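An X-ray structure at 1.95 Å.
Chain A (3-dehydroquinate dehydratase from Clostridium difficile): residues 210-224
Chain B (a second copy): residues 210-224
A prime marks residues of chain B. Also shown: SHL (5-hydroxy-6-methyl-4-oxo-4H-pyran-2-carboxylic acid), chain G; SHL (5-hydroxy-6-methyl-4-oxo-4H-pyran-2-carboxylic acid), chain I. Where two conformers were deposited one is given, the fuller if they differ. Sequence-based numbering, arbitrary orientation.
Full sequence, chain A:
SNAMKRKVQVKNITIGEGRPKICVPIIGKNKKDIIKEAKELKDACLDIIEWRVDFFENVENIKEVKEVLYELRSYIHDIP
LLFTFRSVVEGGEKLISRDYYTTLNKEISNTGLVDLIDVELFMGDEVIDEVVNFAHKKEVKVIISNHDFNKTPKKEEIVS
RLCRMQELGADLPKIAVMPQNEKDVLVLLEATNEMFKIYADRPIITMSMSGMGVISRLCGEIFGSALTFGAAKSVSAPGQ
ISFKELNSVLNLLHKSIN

Chain A 210-224: SGMGVISRLCGEIFG
Chain B, residues 210-224: SGMGVISRLCGEIFG

The same residue of two identical chains meets itself here in different rotamers: Ile215 and Ile215′ approach to 3.4 Å between Ile215 CG1 and Ile215′ CG1, yet Ile215 is t,p and Ile215′ is t,t. The case illustrates a general principle, that a twofold-like interface need not be symmetric where a side chain packs against its own copy.

The backbones run antiparallel in register. CA atoms pair Met212 with Ile222′ (6.5 Å), Ile215 with Cys219′ (6.7 Å), Cys219 with Ile215′ (6.8 Å) and Ile222 with Met212′ (6.2 Å). In both chains residues 214-217 have helical phi/psi, Cys219 and Cys219′ (-104/26 and -104/27) are N-caps, helix 220-223 follows, and Gly224 and Gly224′ end it with positive phi (123/4 and 127/-7).

No hydrogen bond crosses between the stretches; 498 Å² is buried, and the contacts are largely apolar. Both isoleucines reach the partner's Cys219 and Phe223, but through different atoms, and only Ile215 also touches the partner's leucine. Ile215 CD1 lies 4.2 Å from Leu218′ CB, and Ile215 CG1 3.9 Å from Cys219′ CB, while Ile215′ CD1 lies 4.1 Å from Cys219 SG and 4.0 Å from Phe223 CE2. That last approach is oblique to the Phe223 ring, whereas Ile215 CG2 meets the edge of Phe223′, 4.2 Å from CE2.

The flanks match more closely. Ile222 and Ile222′, both m,m, point toward the partner and cover Met212′ and Met212, both t,t,m: Met212 CG to Ile222′ CG2 is 4.1 Å, Ile222 CG2 to Met212′ CG 4.2 Å.

Arg217 and Arg217′ (m,t,t, chi4 near -95°) take no part in the contact. Each guanidinium binds a ligand carboxylate through two hydrogen bonds: Arg217 NH1 to OAA of SHL in chain G is 2.8 Å and Arg217 NH2 to its OAD 2.7 Å.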

# COMPACT_ATOMS: atom_id res chain seq x y z
N SER A 210 -5.08 8.92 9.57
CA SER A 210 -4.93 7.97 10.68
C SER A 210 -4.13 6.74 10.26
O SER A 210 -3.81 6.55 9.09
CB SER A 210 -6.28 7.54 11.27
OG SER A 210 -6.90 6.53 10.50
N GLY A 211 -3.80 5.90 11.24
CA GLY A 211 -3.06 4.66 10.98
C GLY A 211 -3.77 3.77 9.98
O GLY A 211 -3.13 3.14 9.15
N MET A 212 -5.09 3.72 10.04
CA MET A 212 -5.87 2.89 9.11
C MET A 212 -5.71 3.33 7.63
O MET A 212 -5.77 2.49 6.72
CB MET A 212 -7.34 2.92 9.52
CG MET A 212 -8.20 1.85 8.93
SD MET A 212 -9.86 1.86 9.68
CE MET A 212 -9.49 1.45 11.37
N GLY A 213 -5.52 4.63 7.39
CA GLY A 213 -5.41 5.14 5.99
C GLY A 213 -4.00 5.27 5.42
O GLY A 213 -3.83 5.73 4.29
N VAL A 214 -3.00 4.84 6.18
CA VAL A 214 -1.59 5.01 5.77
C VAL A 214 -1.29 4.44 4.39
O VAL A 214 -0.49 5.00 3.61
CB VAL A 214 -0.61 4.48 6.85
CG1 VAL A 214 0.83 4.40 6.31
CG2 VAL A 214 -0.65 5.38 8.08
N ILE A 215 -1.97 3.35 4.04
CA ILE A 215 -1.80 2.75 2.73
C ILE A 215 -2.07 3.78 1.59
O ILE A 215 -1.40 3.72 0.52
CB ILE A 215 -2.65 1.46 2.60
CG1 ILE A 215 -2.20 0.63 1.39
CG2 ILE A 215 -4.16 1.80 2.56
CD1 ILE A 215 -0.76 0.07 1.53
N SER A 216 -2.99 4.74 1.82
CA SER A 216 -3.33 5.78 0.84
C SER A 216 -2.16 6.73 0.55
O SER A 216 -2.18 7.46 -0.45
CB SER A 216 -4.55 6.63 1.31
OG SER A 216 -4.25 7.45 2.45
N ARG A 217 -1.16 6.76 1.42
CA ARG A 217 0.00 7.61 1.21
C ARG A 217 1.05 6.91 0.37
O ARG A 217 2.01 7.53 -0.08
CB ARG A 217 0.65 7.99 2.54
CG ARG A 217 -0.27 8.66 3.52
CD ARG A 217 0.41 8.90 4.83
NE ARG A 217 -0.50 9.49 5.81
CZ ARG A 217 -0.65 10.79 6.02
NH1 ARG A 217 0.06 11.67 5.31
NH2 ARG A 217 -1.51 11.21 6.94
N LEU A 218 0.87 5.62 0.17
CA LEU A 218 1.88 4.83 -0.54
C LEU A 218 1.53 4.46 -1.97
O LEU A 218 2.43 4.29 -2.80
CB LEU A 218 2.15 3.53 0.23
CG LEU A 218 2.57 3.59 1.71
CD1 LEU A 218 2.95 2.21 2.21
CD2 LEU A 218 3.74 4.54 1.93
N CYS A 219 0.23 4.37 -2.27
CA CYS A 219 -0.23 3.85 -3.58
C CYS A 219 -0.73 4.88 -4.59
O CYS A 219 -1.50 4.55 -5.49
CB CYS A 219 -1.34 2.82 -3.34
SG CYS A 219 -2.85 3.56 -2.63
N GLY A 220 -0.26 6.12 -4.47
CA GLY A 220 -0.73 7.19 -5.35
C GLY A 220 -0.47 7.02 -6.85
O GLY A 220 -1.22 7.53 -7.67
N GLU A 221 0.58 6.29 -7.21
CA GLU A 221 0.86 6.12 -8.61
C GLU A 221 -0.22 5.25 -9.27
O GLU A 221 -0.64 5.54 -10.36
CB GLU A 221 2.26 5.54 -8.83
CG GLU A 221 2.67 5.51 -10.29
CD GLU A 221 4.15 5.23 -10.49
OE1 GLU A 221 4.58 5.15 -11.65
OE2 GLU A 221 4.89 5.12 -9.48
N ILE A 222 -0.67 4.22 -8.57
CA ILE A 222 -1.73 3.37 -9.10
C ILE A 222 -3.10 4.04 -9.06
O ILE A 222 -3.82 4.01 -10.04
CB ILE A 222 -1.82 2.02 -8.35
CG1 ILE A 222 -0.56 1.18 -8.60
CG2 ILE A 222 -3.07 1.21 -8.85
CD1 ILE A 222 -0.34 0.85 -10.11
N PHE A 223 -3.46 4.65 -7.94
CA PHE A 223 -4.80 5.19 -7.80
C PHE A 223 -5.03 6.62 -8.26
O PHE A 223 -6.15 6.99 -8.59
CB PHE A 223 -5.34 4.89 -6.42
CG PHE A 223 -5.45 3.41 -6.14
CD1 PHE A 223 -6.49 2.67 -6.68
CD2 PHE A 223 -4.49 2.75 -5.40
CE1 PHE A 223 -6.58 1.30 -6.46
CE2 PHE A 223 -4.58 1.39 -5.16
CZ PHE A 223 -5.64 0.66 -5.70
N GLY A 224 -3.97 7.43 -8.29
CA GLY A 224 -4.09 8.79 -8.84
C GLY A 224 -3.72 9.97 -7.98
O GLY A 224 -3.93 11.08 -8.41
N SER B 210 -0.56 -8.75 -10.55
CA SER B 210 -0.06 -7.70 -11.46
C SER B 210 0.43 -6.46 -10.69
O SER B 210 0.21 -6.34 -9.48
CB SER B 210 -1.10 -7.28 -12.50
OG SER B 210 -2.02 -6.35 -11.97
N GLY B 211 1.07 -5.52 -11.41
CA GLY B 211 1.60 -4.27 -10.82
C GLY B 211 0.52 -3.47 -10.14
O GLY B 211 0.70 -2.93 -9.06
N MET B 212 -0.64 -3.42 -10.78
CA MET B 212 -1.80 -2.72 -10.27
C MET B 212 -2.27 -3.26 -8.91
O MET B 212 -2.80 -2.51 -8.08
CB MET B 212 -2.92 -2.87 -11.32
CG MET B 212 -4.19 -2.12 -11.07
SD MET B 212 -5.33 -2.26 -12.50
CE MET B 212 -4.41 -1.35 -13.74
N GLY B 213 -2.07 -4.56 -8.66
CA GLY B 213 -2.57 -5.18 -7.43
C GLY B 213 -1.62 -5.24 -6.25
O GLY B 213 -1.99 -5.76 -5.20
N VAL B 214 -0.42 -4.68 -6.40
CA VAL B 214 0.63 -4.77 -5.35
C VAL B 214 0.20 -4.29 -3.96
O VAL B 214 0.64 -4.86 -2.96
CB VAL B 214 1.91 -4.06 -5.79
CG1 VAL B 214 2.93 -4.02 -4.65
CG2 VAL B 214 2.49 -4.76 -7.01
N ILE B 215 -0.65 -3.27 -3.90
CA ILE B 215 -1.15 -2.79 -2.60
C ILE B 215 -1.70 -3.95 -1.79
O ILE B 215 -1.58 -3.98 -0.55
CB ILE B 215 -2.29 -1.71 -2.78
CG1 ILE B 215 -2.82 -1.22 -1.42
CG2 ILE B 215 -3.46 -2.26 -3.62
CD1 ILE B 215 -3.99 -0.19 -1.53
N SER B 216 -2.30 -4.92 -2.49
CA SER B 216 -2.89 -6.07 -1.82
C SER B 216 -1.86 -6.94 -1.11
O SER B 216 -2.23 -7.77 -0.28
CB SER B 216 -3.67 -6.93 -2.81
OG SER B 216 -2.79 -7.60 -3.70
N ARG B 217 -0.58 -6.77 -1.46
CA ARG B 217 0.51 -7.53 -0.84
C ARG B 217 1.06 -6.79 0.36
O ARG B 217 1.82 -7.37 1.16
CB ARG B 217 1.67 -7.73 -1.81
CG ARG B 217 1.31 -8.44 -3.06
CD ARG B 217 2.53 -8.67 -3.93
NE ARG B 217 2.15 -9.32 -5.18
CZ ARG B 217 2.20 -10.63 -5.41
NH1 ARG B 217 2.64 -11.47 -4.48
NH2 ARG B 217 1.83 -11.10 -6.59
N LEU B 218 0.69 -5.51 0.48
CA LEU B 218 1.26 -4.66 1.52
C LEU B 218 0.34 -4.39 2.68
O LEU B 218 0.82 -4.19 3.79
CB LEU B 218 1.62 -3.28 0.91
CG LEU B 218 2.53 -3.24 -0.32
CD1 LEU B 218 2.76 -1.81 -0.76
CD2 LEU B 218 3.86 -3.92 -0.03
N CYS B 219 -0.96 -4.41 2.44
CA CYS B 219 -1.93 -3.93 3.43
C CYS B 219 -2.71 -5.00 4.19
O CYS B 219 -3.83 -4.73 4.65
CB CYS B 219 -2.91 -2.99 2.72
SG CYS B 219 -3.94 -3.86 1.52
N GLY B 220 -2.14 -6.18 4.33
CA GLY B 220 -2.79 -7.26 5.05
C GLY B 220 -3.18 -6.96 6.48
O GLY B 220 -4.25 -7.38 6.94
N GLU B 221 -2.34 -6.23 7.20
CA GLU B 221 -2.63 -5.95 8.59
C GLU B 221 -3.91 -5.15 8.74
O GLU B 221 -4.66 -5.35 9.69
CB GLU B 221 -1.45 -5.26 9.29
CG GLU B 221 -1.59 -5.21 10.79
CD GLU B 221 -0.32 -4.78 11.49
OE1 GLU B 221 -0.41 -4.31 12.64
OE2 GLU B 221 0.77 -4.90 10.88
N ILE B 222 -4.17 -4.27 7.80
CA ILE B 222 -5.39 -3.47 7.87
C ILE B 222 -6.61 -4.18 7.27
O ILE B 222 -7.67 -4.21 7.89
CB ILE B 222 -5.18 -2.09 7.19
CG1 ILE B 222 -4.28 -1.21 8.08
CG2 ILE B 222 -6.52 -1.39 6.98
CD1 ILE B 222 -4.89 -0.83 9.44
N PHE B 223 -6.46 -4.76 6.09
CA PHE B 223 -7.61 -5.36 5.41
C PHE B 223 -7.90 -6.82 5.74
O PHE B 223 -9.03 -7.26 5.60
CB PHE B 223 -7.54 -5.07 3.92
CG PHE B 223 -7.65 -3.62 3.62
CD1 PHE B 223 -8.89 -3.00 3.59
CD2 PHE B 223 -6.52 -2.84 3.46
CE1 PHE B 223 -8.99 -1.64 3.36
CE2 PHE B 223 -6.63 -1.47 3.22
CZ PHE B 223 -7.85 -0.89 3.17
N GLY B 224 -6.90 -7.55 6.18
CA GLY B 224 -7.13 -8.91 6.67
C GLY B 224 -6.35 -10.07 6.11
O GLY B 224 -6.49 -11.18 6.62
OAD SHL G . -1.72 13.82 7.49
CAH SHL G . -1.29 14.58 6.58
OAA SHL G . -0.18 14.37 6.02
CAK SHL G . -2.03 15.73 6.15
OAG SHL G . -1.51 16.44 5.02
CAF SHL G . -2.12 17.62 4.60
CAL SHL G . -1.54 18.29 3.58
CAJ SHL G . -3.19 18.05 5.29
OAC SHL G . -3.80 19.18 4.94
CAI SHL G . -3.69 17.33 6.35
CAE SHL G . -3.14 16.17 6.76
OAB SHL G . -4.77 17.78 7.00
OAD SHL I . 2.76 -14.09 -5.13
CAH SHL I . 2.07 -14.41 -6.13
OAA SHL I . 2.14 -13.76 -7.20
CAK SHL I . 1.20 -15.57 -6.03
OAG SHL I . 1.17 -16.27 -4.78
CAF SHL I . 0.48 -17.51 -4.72
CAL SHL I . 0.57 -18.24 -3.58
CAJ SHL I . -0.13 -17.94 -5.84
OAC SHL I . -0.76 -19.11 -5.83
CAI SHL I . -0.12 -17.19 -6.99
CAE SHL I . 0.53 -16.03 -7.08
OAB SHL I . -0.77 -17.63 -8.06